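Local coordinates for maternal effect protein oskar (Drosophila melanogaster, PDB 5A4A), which induces the fly germline and binds RNA, apparently through this OSK domain, which has the fold of the SGNH hydrolases, at residues Gly60-Ala66 / Ile85-Asp89; Cys57-Leu61 / Val180-Lys184; Ala20-Asp24 / Leu199-Glu203. One frame throughout, in Å; residues are numbered along the deposited sequence.

Contact 1. Residues Gly60-Ala66 / Ile85-Asp89; sequences GLTINGA and IGSVD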
ATOM      1  N   GLY A  60       1.383  -4.261   8.159  1.00 11.77           N
ATOM      2  CA  GLY A  60       2.125  -3.307   8.967  1.00 11.43           C
ATOM      3  C   GLY A  60       3.251  -2.577   8.251  1.00 11.15           C
ATOM      4  O   GLY A  60       4.070  -1.921   8.904  1.00 14.00           O
ATOM      5  N   LEU A  61       3.302  -2.673   6.922  1.00  9.44           N
ATOM      6  CA  LEU A  61       4.366  -2.009   6.162  1.00 10.35           C
ATOM      7  C   LEU A  61       4.184  -0.490   6.161  1.00 11.61           C
ATOM      8  O   LEU A  61       3.214   0.030   5.616  1.00 13.25           O
ATOM      9  CB  LEU A  61       4.421  -2.517   4.715  1.00 11.57           C
ATOM     10  CG  LEU A  61       5.718  -2.238   3.940  1.00 16.00           C
ATOM     11  CD1 LEU A  61       6.879  -3.100   4.471  1.00 15.57           C
ATOM     12  CD2 LEU A  61       5.523  -2.445   2.444  1.00 15.17           C
ATOM     13  N   THR A  62       5.123   0.218   6.773  1.00 10.25           N
ATOM     14  CA  THR A  62       5.113   1.669   6.721  1.00  9.53           C
ATOM     15  C   THR A  62       5.927   2.120   5.511  1.00 11.31           C
ATOM     16  O   THR A  62       6.525   1.299   4.803  1.00 13.67           O
ATOM     17  CB  THR A  62       5.760   2.270   7.970  1.00 12.19           C
ATOM     18  OG1 THR A  62       7.097   1.771   8.067  1.00 11.91           O
ATOM     19  CG2 THR A  62       4.976   1.876   9.240  1.00 14.17           C
ATOM     20  N   ILE A  63       5.978   3.429   5.299  1.00 13.56           N
ATOM     21  CA  ILE A  63       6.802   3.982   4.236  1.00 12.55           C
ATOM     22  C   ILE A  63       8.264   3.595   4.471  1.00 11.71           C
ATOM     23  O   ILE A  63       8.933   3.125   3.553  1.00 14.58           O
ATOM     24  CB  ILE A  63       6.647   5.507   4.139  1.00 10.55           C
ATOM     25  CG1 ILE A  63       5.235   5.867   3.672  1.00 10.67           C
ATOM     26  CG2 ILE A  63       7.657   6.091   3.164  1.00 13.55           C
ATOM     27  CD1 ILE A  63       4.833   7.304   4.001  1.00 12.75           C
ATOM     28  N   ASN A  64       8.748   3.763   5.699  1.00 12.25           N
ATOM     29  CA  ASN A  64      10.101   3.313   6.046  1.00 13.25           C
ATOM     30  C   ASN A  64      10.274   1.803   5.910  1.00 14.55           C
ATOM     31  O   ASN A  64      11.323   1.326   5.470  1.00 15.19           O
ATOM     32  CB  ASN A  64      10.500   3.789   7.447  1.00 15.79           C
ATOM     33  CG  ASN A  64      10.926   5.240   7.457  1.00 17.40           C
ATOM     34  OD1 ASN A  64      10.980   5.882   6.409  1.00 17.43           O
ATOM     35  ND2 ASN A  64      11.226   5.771   8.643  1.00 20.00           N
ATOM     36  N   GLY A  65       9.239   1.049   6.273  1.00 15.80           N
ATOM     37  CA  GLY A  65       9.250  -0.387   6.053  1.00 16.63           C
ATOM     38  C   GLY A  65       9.433  -0.728   4.583  1.00 12.57           C
ATOM     39  O   GLY A  65      10.151  -1.672   4.242  1.00 16.40           O
ATOM     40  N   ALA A  66       8.777   0.041   3.714  1.00 14.65           N
ATOM     41  CA  ALA A  66       8.863  -0.180   2.275  1.00 15.86           C
ATOM     42  C   ALA A  66      10.272   0.142   1.783  1.00 13.82           C
ATOM     43  O   ALA A  66      10.837  -0.581   0.960  1.00 14.04           O
ATOM     44  CB  ALA A  66       7.815   0.658   1.532  1.00 16.06           C
ATOM     45  N   ILE A  85       0.968   2.988  -0.084  1.00 13.94           N
ATOM     46  CA  ILE A  85       1.747   3.009   1.142  1.00 10.57           C
ATOM     47  C   ILE A  85       1.473   4.296   1.929  1.00  8.90           C
ATOM     48  O   ILE A  85       1.318   5.380   1.349  1.00  9.97           O
ATOM     49  CB  ILE A  85       3.265   2.826   0.816  1.00  9.84           C
ATOM     50  CG1 ILE A  85       4.060   2.321   2.024  1.00  9.34           C
ATOM     51  CG2 ILE A  85       3.876   4.103   0.225  1.00 13.05           C
ATOM     52  CD1 ILE A  85       3.736   0.882   2.415  1.00 11.26           C
ATOM     53  N   GLY A  86       1.394   4.168   3.246  1.00 13.18           N
ATOM     54  CA  GLY A  86       1.160   5.317   4.101  1.00 15.46           C
ATOM     55  C   GLY A  86       0.057   5.125   5.125  1.00 14.18           C
ATOM     56  O   GLY A  86       0.047   5.823   6.143  1.00 10.80           O
ATOM     57  N   SER A  87      -0.886   4.217   4.856  1.00 11.33           N
ATOM     58  CA  SER A  87      -1.991   3.992   5.793  1.00 12.49           C
ATOM     59  C   SER A  87      -1.479   3.596   7.167  1.00 12.09           C
ATOM     60  O   SER A  87      -2.017   4.048   8.174  1.00 13.42           O
ATOM     61  CB  SER A  87      -2.987   2.930   5.295  1.00 10.80           C
ATOM     62  OG  SER A  87      -3.716   3.405   4.181  1.00 14.75           O
ATOM     63  N   VAL A  88      -0.439   2.763   7.211  1.00 11.90           N
ATOM     64  CA  VAL A  88       0.082   2.301   8.501  1.00 13.09           C
ATOM     65  C   VAL A  88       0.725   3.466   9.265  1.00 11.89           C
ATOM     66  O   VAL A  88       0.490   3.627  10.462  1.00 14.06           O
ATOM     67  CB  VAL A  88       1.088   1.142   8.360  1.00 11.20           C
ATOM     68  CG1 VAL A  88       1.557   0.677   9.748  1.00 14.31           C
ATOM     69  CG2 VAL A  88       0.454  -0.037   7.628  1.00 10.61           C
ATOM     70  N   ASP A  89       1.517   4.278   8.565  1.00 10.76           N
ATOM     71  CA  ASP A  89       2.100   5.480   9.171  1.00 12.85           C
ATOM     72  C   ASP A  89       1.020   6.355   9.795  1.00 12.55           C
ATOM     73  O   ASP A  89       1.177   6.847  10.911  1.00 15.20           O
ATOM     74  CB  ASP A  89       2.856   6.320   8.138  1.00 12.89           C
ATOM     75  CG  ASP A  89       4.042   5.590   7.535  1.00 19.56           C
ATOM     76  OD1 ASP A  89       3.821   4.722   6.669  1.00 16.16           O
ATOM     77  OD2 ASP A  89       5.191   5.899   7.910  1.00 25.25           O
TER
HETATM   78  O   HOH W   1       1.320   1.871   4.888  1.00 10.47           O
HETATM   79  O   HOH W   2       7.607   5.525   7.722  1.00 16.91           O

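Contact 2. Residues Cys57-Leu61 / Val180-Lys184; sequences CVSGL and VTGSK. With SO4 (sulfate ion), chain D.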
ATOM      1  N   CYS A  57       3.722  -6.870  -0.559  1.00 11.61           N
ATOM      2  CA  CYS A  57       2.591  -6.528   0.302  1.00  7.89           C
ATOM      3  C   CYS A  57       2.767  -7.172   1.666  1.00  9.48           C
ATOM      4  O   CYS A  57       2.726  -8.388   1.778  1.00 13.11           O
ATOM      5  CB  CYS A  57       1.265  -7.004  -0.312  1.00  7.87           C
ATOM      6  SG  CYS A  57       0.781  -6.015  -1.761  1.00 11.96           S
ATOM      7  N   VAL A  58       2.958  -6.349   2.695  1.00  8.96           N
ATOM      8  CA  VAL A  58       3.273  -6.837   4.039  1.00 12.62           C
ATOM      9  C   VAL A  58       2.371  -6.171   5.079  1.00 13.02           C
ATOM     10  O   VAL A  58       2.242  -4.946   5.094  1.00  9.30           O
ATOM     11  CB  VAL A  58       4.748  -6.498   4.401  1.00 10.65           C
ATOM     12  CG1 VAL A  58       5.122  -7.064   5.783  1.00 12.32           C
ATOM     13  CG2 VAL A  58       5.723  -7.002   3.310  1.00  9.98           C
ATOM     14  N   SER A  59       1.757  -6.966   5.957  1.00 10.04           N
ATOM     15  CA  SER A  59       0.992  -6.397   7.058  1.00  7.74           C
ATOM     16  C   SER A  59       1.872  -5.471   7.901  1.00 11.06           C
ATOM     17  O   SER A  59       2.976  -5.844   8.299  1.00 12.67           O
ATOM     18  CB  SER A  59       0.419  -7.504   7.955  1.00  7.94           C
ATOM     19  OG  SER A  59      -0.293  -6.927   9.042  1.00 11.20           O
ATOM     20  N   GLY A  60       1.383  -4.261   8.159  1.00 11.77           N
ATOM     21  CA  GLY A  60       2.125  -3.307   8.967  1.00 11.43           C
ATOM     22  C   GLY A  60       3.251  -2.577   8.251  1.00 11.15           C
ATOM     23  O   GLY A  60       4.070  -1.921   8.904  1.00 14.00           O
ATOM     24  N   LEU A  61       3.302  -2.673   6.922  1.00  9.44           N
ATOM     25  CA  LEU A  61       4.366  -2.009   6.162  1.00 10.35           C
ATOM     26  C   LEU A  61       4.184  -0.490   6.161  1.00 11.61           C
ATOM     27  O   LEU A  61       3.214   0.030   5.616  1.00 13.25           O
ATOM     28  CB  LEU A  61       4.421  -2.517   4.715  1.00 11.57           C
ATOM     29  CG  LEU A  61       5.718  -2.238   3.940  1.00 16.00           C
ATOM     30  CD1 LEU A  61       6.879  -3.100   4.471  1.00 15.57           C
ATOM     31  CD2 LEU A  61       5.523  -2.445   2.444  1.00 15.17           C
ATOM     32  N   VAL A 180      -5.026  -7.400  12.578  1.00 10.00           N
ATOM     33  CA  VAL A 180      -4.017  -7.789  11.585  1.00  8.77           C
ATOM     34  C   VAL A 180      -2.718  -8.162  12.304  1.00 10.62           C
ATOM     35  O   VAL A 180      -2.576  -7.919  13.503  1.00 11.38           O
ATOM     36  CB  VAL A 180      -3.773  -6.691  10.521  1.00  9.49           C
ATOM     37  CG1 VAL A 180      -5.086  -6.314   9.848  1.00  8.60           C
ATOM     38  CG2 VAL A 180      -3.106  -5.473  11.145  1.00  9.75           C
ATOM     39  N   THR A 181      -1.781  -8.772  11.583  1.00 11.59           N
ATOM     40  CA  THR A 181      -0.584  -9.328  12.219  1.00 11.55           C
ATOM     41  C   THR A 181       0.530  -8.312  12.479  1.00 13.76           C
ATOM     42  O   THR A 181       1.299  -8.466  13.424  1.00 15.73           O
ATOM     43  CB  THR A 181       0.006 -10.485  11.385  1.00  9.52           C
ATOM     44  OG1 THR A 181       0.291 -10.015  10.059  1.00 10.04           O
ATOM     45  CG2 THR A 181      -0.990 -11.646  11.311  1.00  9.17           C
ATOM     46  N   GLY A 182       0.626  -7.291  11.635  1.00 10.50           N
ATOM     47  CA  GLY A 182       1.744  -6.362  11.696  1.00 13.45           C
ATOM     48  C   GLY A 182       1.452  -5.044  12.384  1.00 13.14           C
ATOM     49  O   GLY A 182       2.307  -4.157  12.413  1.00 15.63           O
ATOM     50  N   SER A 183       0.257  -4.911  12.953  1.00 13.12           N
ATOM     51  CA  SER A 183      -0.136  -3.666  13.614  1.00 12.93           C
ATOM     52  C   SER A 183      -1.241  -3.890  14.650  1.00 12.04           C
ATOM     53  O   SER A 183      -2.069  -4.778  14.497  1.00 15.33           O
ATOM     54  CB  SER A 183      -0.596  -2.640  12.569  1.00 19.53           C
ATOM     55  OG  SER A 183      -1.116  -1.472  13.182  1.00 21.21           O
ATOM     56  N   LYS A 184      -1.265  -3.065  15.696  1.00 15.24           N
ATOM     57  CA  LYS A 184      -2.272  -3.202  16.745  1.00 16.18           C
ATOM     58  C   LYS A 184      -3.556  -2.411  16.470  1.00 16.39           C
ATOM     59  O   LYS A 184      -4.551  -2.605  17.159  1.00 16.35           O
ATOM     60  CB  LYS A 184      -1.698  -2.788  18.103  1.00 19.55           C
ATOM     61  CG  LYS A 184      -1.418  -1.299  18.225  1.00 21.90           C
ATOM     62  CD  LYS A 184      -0.902  -0.950  19.613  1.00 25.73           C
ATOM     63  CE  LYS A 184      -0.693   0.544  19.762  1.00 36.33           C
ATOM     64  NZ  LYS A 184       0.417   1.033  18.906  1.00 44.37           N
TER
HETATM   65  S   SO4 D1609       1.476  -0.516  15.556  1.00 35.97           S
HETATM   66  O1  SO4 D1609       0.727   0.621  16.087  1.00 34.94           O
HETATM   67  O2  SO4 D1609       1.210  -1.720  16.347  1.00 28.34           O
HETATM   68  O3  SO4 D1609       1.109  -0.724  14.155  1.00 30.73           O
HETATM   69  O4  SO4 D1609       2.904  -0.220  15.621  1.00 47.04           O

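Contact 3. Residues Ala20-Asp24 / Leu199-Glu203; sequences AYLLD and LQVIE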
ATOM      1  N   ALA A  20       2.034 -11.131  -4.612  1.00 14.68           N
ATOM      2  CA  ALA A  20       1.009 -10.178  -5.024  1.00 12.10           C
ATOM      3  C   ALA A  20       1.438  -9.420  -6.267  1.00 12.38           C
ATOM      4  O   ALA A  20       2.415  -8.686  -6.232  1.00 13.76           O
ATOM      5  CB  ALA A  20       0.705  -9.201  -3.894  1.00 11.55           C
ATOM      6  N   TYR A  21       0.707  -9.638  -7.360  1.00 10.19           N
ATOM      7  CA  TYR A  21       0.916  -8.930  -8.628  1.00 10.71           C
ATOM      8  C   TYR A  21      -0.426  -8.489  -9.221  1.00 11.13           C
ATOM      9  O   TYR A  21      -1.447  -9.162  -9.056  1.00 13.38           O
ATOM     10  CB  TYR A  21       1.581  -9.858  -9.643  1.00 16.19           C
ATOM     11  CG  TYR A  21       3.093  -9.891  -9.634  1.00 16.61           C
ATOM     12  CD1 TYR A  21       3.790 -10.437  -8.563  1.00 18.56           C
ATOM     13  CD2 TYR A  21       3.825  -9.408 -10.721  1.00 14.64           C
ATOM     14  CE1 TYR A  21       5.168 -10.491  -8.562  1.00 17.69           C
ATOM     15  CE2 TYR A  21       5.213  -9.457 -10.727  1.00 14.00           C
ATOM     16  CZ  TYR A  21       5.872  -9.999  -9.635  1.00 19.33           C
ATOM     17  OH  TYR A  21       7.245 -10.061  -9.615  1.00 23.76           O
ATOM     18  N   LEU A  22      -0.414  -7.382  -9.954  1.00 10.85           N
ATOM     19  CA  LEU A  22      -1.597  -6.924 -10.652  1.00 19.09           C
ATOM     20  C   LEU A  22      -1.166  -6.695 -12.105  1.00 17.79           C
ATOM     21  O   LEU A  22      -0.328  -5.835 -12.372  1.00 14.56           O
ATOM     22  CB  LEU A  22      -2.089  -5.634  -9.987  1.00 19.84           C
ATOM     23  CG  LEU A  22      -3.461  -4.985 -10.211  1.00 27.69           C
ATOM     24  CD1 LEU A  22      -3.760  -4.028  -9.067  1.00 33.04           C
ATOM     25  CD2 LEU A  22      -3.506  -4.226 -11.485  1.00 22.15           C
ATOM     26  N   LEU A  23      -1.694  -7.502 -13.029  1.00 20.16           N
ATOM     27  CA  LEU A  23      -1.383  -7.368 -14.462  1.00 23.28           C
ATOM     28  C   LEU A  23       0.119  -7.320 -14.766  1.00 22.88           C
ATOM     29  O   LEU A  23       0.581  -6.471 -15.541  1.00 25.36           O
ATOM     30  CB  LEU A  23      -2.063  -6.135 -15.057  1.00 20.41           C
ATOM     31  CG  LEU A  23      -3.583  -6.048 -14.903  1.00 24.88           C
ATOM     32  CD1 LEU A  23      -4.104  -4.772 -15.521  1.00 24.62           C
ATOM     33  CD2 LEU A  23      -4.268  -7.273 -15.520  1.00 26.50           C
ATOM     34  N   ASP A  24       0.858  -8.231 -14.143  1.00 22.22           N
ATOM     35  CA  ASP A  24       2.310  -8.332 -14.274  1.00 18.11           C
ATOM     36  C   ASP A  24       3.098  -7.219 -13.568  1.00 17.76           C
ATOM     37  O   ASP A  24       4.319  -7.198 -13.646  1.00 19.90           O
ATOM     38  CB  ASP A  24       2.755  -8.490 -15.742  1.00 26.06           C
ATOM     39  CG  ASP A  24       2.181  -9.736 -16.402  1.00 35.41           C
ATOM     40  OD1 ASP A  24       2.172 -10.810 -15.762  1.00 34.73           O
ATOM     41  OD2 ASP A  24       1.737  -9.636 -17.569  1.00 37.71           O
ATOM     42  N   LEU A 199      -9.897  -2.033  -7.608  1.00 12.08           N
ATOM     43  CA  LEU A 199      -9.192  -2.781  -8.641  1.00 14.41           C
ATOM     44  C   LEU A 199      -9.485  -2.200 -10.026  1.00 16.21           C
ATOM     45  O   LEU A 199      -8.579  -2.011 -10.833  1.00 13.21           O
ATOM     46  CB  LEU A 199      -9.557  -4.273  -8.574  1.00 15.00           C
ATOM     47  CG  LEU A 199      -8.867  -5.176  -9.604  1.00 20.82           C
ATOM     48  CD1 LEU A 199      -7.352  -5.124  -9.453  1.00 17.32           C
ATOM     49  CD2 LEU A 199      -9.375  -6.630  -9.508  1.00 18.28           C
ATOM     50  N   GLN A 200     -10.749  -1.886 -10.290  1.00 15.41           N
ATOM     51  CA  GLN A 200     -11.112  -1.319 -11.584  1.00 13.14           C
ATOM     52  C   GLN A 200     -10.573   0.091 -11.807  1.00 14.72           C
ATOM     53  O   GLN A 200     -10.200   0.439 -12.923  1.00 13.43           O
ATOM     54  CB  GLN A 200     -12.620  -1.389 -11.799  1.00 18.64           C
ATOM     55  CG  GLN A 200     -13.116  -2.838 -11.873  1.00 26.73           C
ATOM     56  CD  GLN A 200     -12.425  -3.628 -12.980  1.00 25.53           C
ATOM     57  OE1 GLN A 200     -12.258  -3.133 -14.095  1.00 25.74           O
ATOM     58  NE2 GLN A 200     -12.021  -4.856 -12.673  1.00 20.22           N
ATOM     59  N   VAL A 201     -10.505   0.903 -10.759  1.00 13.61           N
ATOM     60  CA  VAL A 201      -9.894   2.225 -10.913  1.00 13.53           C
ATOM     61  C   VAL A 201      -8.418   2.096 -11.298  1.00 14.49           C
ATOM     62  O   VAL A 201      -7.927   2.826 -12.161  1.00 13.58           O
ATOM     63  CB  VAL A 201     -10.021   3.084  -9.632  1.00 20.20           C
ATOM     64  CG1 VAL A 201      -9.136   4.328  -9.723  1.00 20.32           C
ATOM     65  CG2 VAL A 201     -11.469   3.489  -9.407  1.00 22.44           C
ATOM     66  N   ILE A 202      -7.716   1.170 -10.653  1.00 13.14           N
ATOM     67  CA  ILE A 202      -6.292   0.964 -10.925  1.00 10.34           C
ATOM     68  C   ILE A 202      -6.088   0.447 -12.344  1.00 18.27           C
ATOM     69  O   ILE A 202      -5.265   0.981 -13.096  1.00 12.81           O
ATOM     70  CB  ILE A 202      -5.647  -0.006  -9.906  1.00 11.15           C
ATOM     71  CG1 ILE A 202      -5.687   0.599  -8.497  1.00  9.54           C
ATOM     72  CG2 ILE A 202      -4.200  -0.338 -10.319  1.00 10.53           C
ATOM     73  CD1 ILE A 202      -5.286  -0.400  -7.374  1.00  9.18           C
ATOM     74  N   GLU A 203      -6.856  -0.570 -12.729  1.00 12.89           N
ATOM     75  CA  GLU A 203      -6.680  -1.159 -14.058  1.00 13.06           C
ATOM     76  C   GLU A 203      -7.000  -0.166 -15.166  1.00 15.75           C
ATOM     77  O   GLU A 203      -6.255  -0.043 -16.140  1.00 15.63           O
ATOM     78  CB  GLU A 203      -7.550  -2.411 -14.234  1.00 12.01           C
ATOM     79  CG  GLU A 203      -7.127  -3.599 -13.375  1.00 11.66           C
ATOM     80  CD  GLU A 203      -7.705  -4.906 -13.891  1.00 17.65           C
ATOM     81  OE1 GLU A 203      -8.315  -4.887 -14.974  1.00 20.72           O
ATOM     82  OE2 GLU A 203      -7.550  -5.949 -13.228  1.00 18.79           O
TER

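Contact 1. Residues Gly60-Ala66 / Ile85-Asp89
Ile85's side chain pushes under the turn that leads into helix 63-71. Its CD1 lies 3.8 Å from Leu61 CD2, and its CG1 is 4.1 Å from both Ile63 CG1 and Ala66 CB, so the residue that follows strand 80-84 packs against the start of that helix. Met28 of strand 25-29 touches Leu61 and Ala66. Val88 CG2 lies 3.4 Å from Leu61 O and its CG1 3.7 Å from Thr62 CG2. The polar link is made by Asp89: its OD1 accepts a hydrogen bond of 2.9 Å from Ile63 N, while Thr62, the N-cap residue, takes Gly65 N on OG1 at 2.9 Å. One helix start is therefore served by two residues, one from each segment. Water 2 adds to this, accepting from Asn64 N (2.9 Å) and donating to Asp89 OD2 (2.5 Å). Water 1 donates to Leu61 O at 2.7 Å and accepts from Gly86 N at 2.8 Å and Val88 N at 3.0 Å. Gly86 occupies the N-cap position of helix 87-91, at backbone angles that call for glycine. Gly86 to Asp89 probably correspond to the GxND block of SGNH hydrolases, with Val88 in the place of the asparagine. Val88 touches Asp30 and lies near a bound sulfate. An apolar valine there cannot offer the amide that hydrolases use in their oxyanion hole, consistent with a domain that binds RNA instead of hydrolysing esters.

Contact 2. Residues Cys57-Leu61 / Val180-Lys184
Ser59, with chi1 near 180° (t), reaches across with its OG to accept a hydrogen bond from Gly182 N at 2.8 Å; the same OG is hydrogen-bonded to Asp31. Thr181 is in the p rotamer, which puts its OG1 3.3 Å from Ser59 CB and lets it accept a hydrogen bond from Leu52 N, while Val180 CB lies 3.8 Å from Ser59 OG. Ser59 and Gly60 are the central residues of a type II beta turn from Val58 to Leu61, closed by Leu61 N to Val58 O (3.1 Å), with Gly60 at the positive phi this turn wants. The turn follows strand 56-58, probably at the end of the sheet that carries the active site in SGNH hydrolases, and Asp31 probably takes the place of their catalytic serine. Gly60 CA lies 4.1 Å from Gly182 CA and makes a CH contact of 3.6 Å to Gly182 O. A sulfate, probably from the crystallisation liquor and also hydrogen-bonded to Arg92, takes Ser183 OG (t) on O3 at 2.5 Å; Lys184, p at chi1, extended at chi2 and chi3 and m at chi4, brings NZ to sulfate O1 at 2.9 Å, and its N hydrogen-bonds O2 at 2.9 Å.

Contact 3. Residues Ala20-Asp24 / Leu199-Glu203
This is an apolar helix-on-sheet contact, in which the C-terminal helix 192-204 lies against the short edge strand 21-22 and the turn after it. Strand 21-22 pairs antiparallel with 25-29. Leu22 does most of the work. Its CB points at the helix, and in the t,t rotamer its CD1 comes to 3.8 Å from Leu199 CD1 and 3.9 Å from Ile202 CG2, with CD2 4.1 Å from Glu203 CG. These three partners sit at positions i, i+3 and i+4, so they line one face of the helix, and the backbone bond from Glu203 N to Leu199 O (2.9 Å) belongs to the helical hydrogen bonding. Ile82 of strand 80-84 touches both Leu22 and Ile202, and Leu27 touches Leu22, which carries the contact on into the core. At the open end, Leu23 and Asp24 both have positive phi as the chain turns back into strand 25-29. That turn sends Leu23 toward the helix, where its CD1 lies 3.9 Å from Glu203 CG. Glu203 thus presents its aliphatic stem to the leucines, although it ends in a carboxylate; that stem and Leu23 lie at the exposed margin. Methyl and methylene groups supply every close approach, so among the buried Leu22, Leu199 and Ile202 the fit depends on shape and on the exclusion of water.

Contact 3 joins a segment near the start of the chain to one near its end, and contacts 1 and 2 are both nested inside the loop it closes. Those two start from the same piece of chain, sharing Gly60 and Leu61 as strand 56-58 passes into helix 63-71, and their centres are 9 Å apart. Contact 3 lies about 20 Å from contact 1 and 21 Å from contact 2, between centres, across the chain's centre from contact 2. Even so, contacts 2 and 3 reach the same sheet and touch, with Cys57 SG 3.8 Å from Ala20 CB. Contacts 1 and 2 probably lie where SGNH hydrolases keep their active site; contact 3 packs helix 192-204 on strand 21-22, away from them.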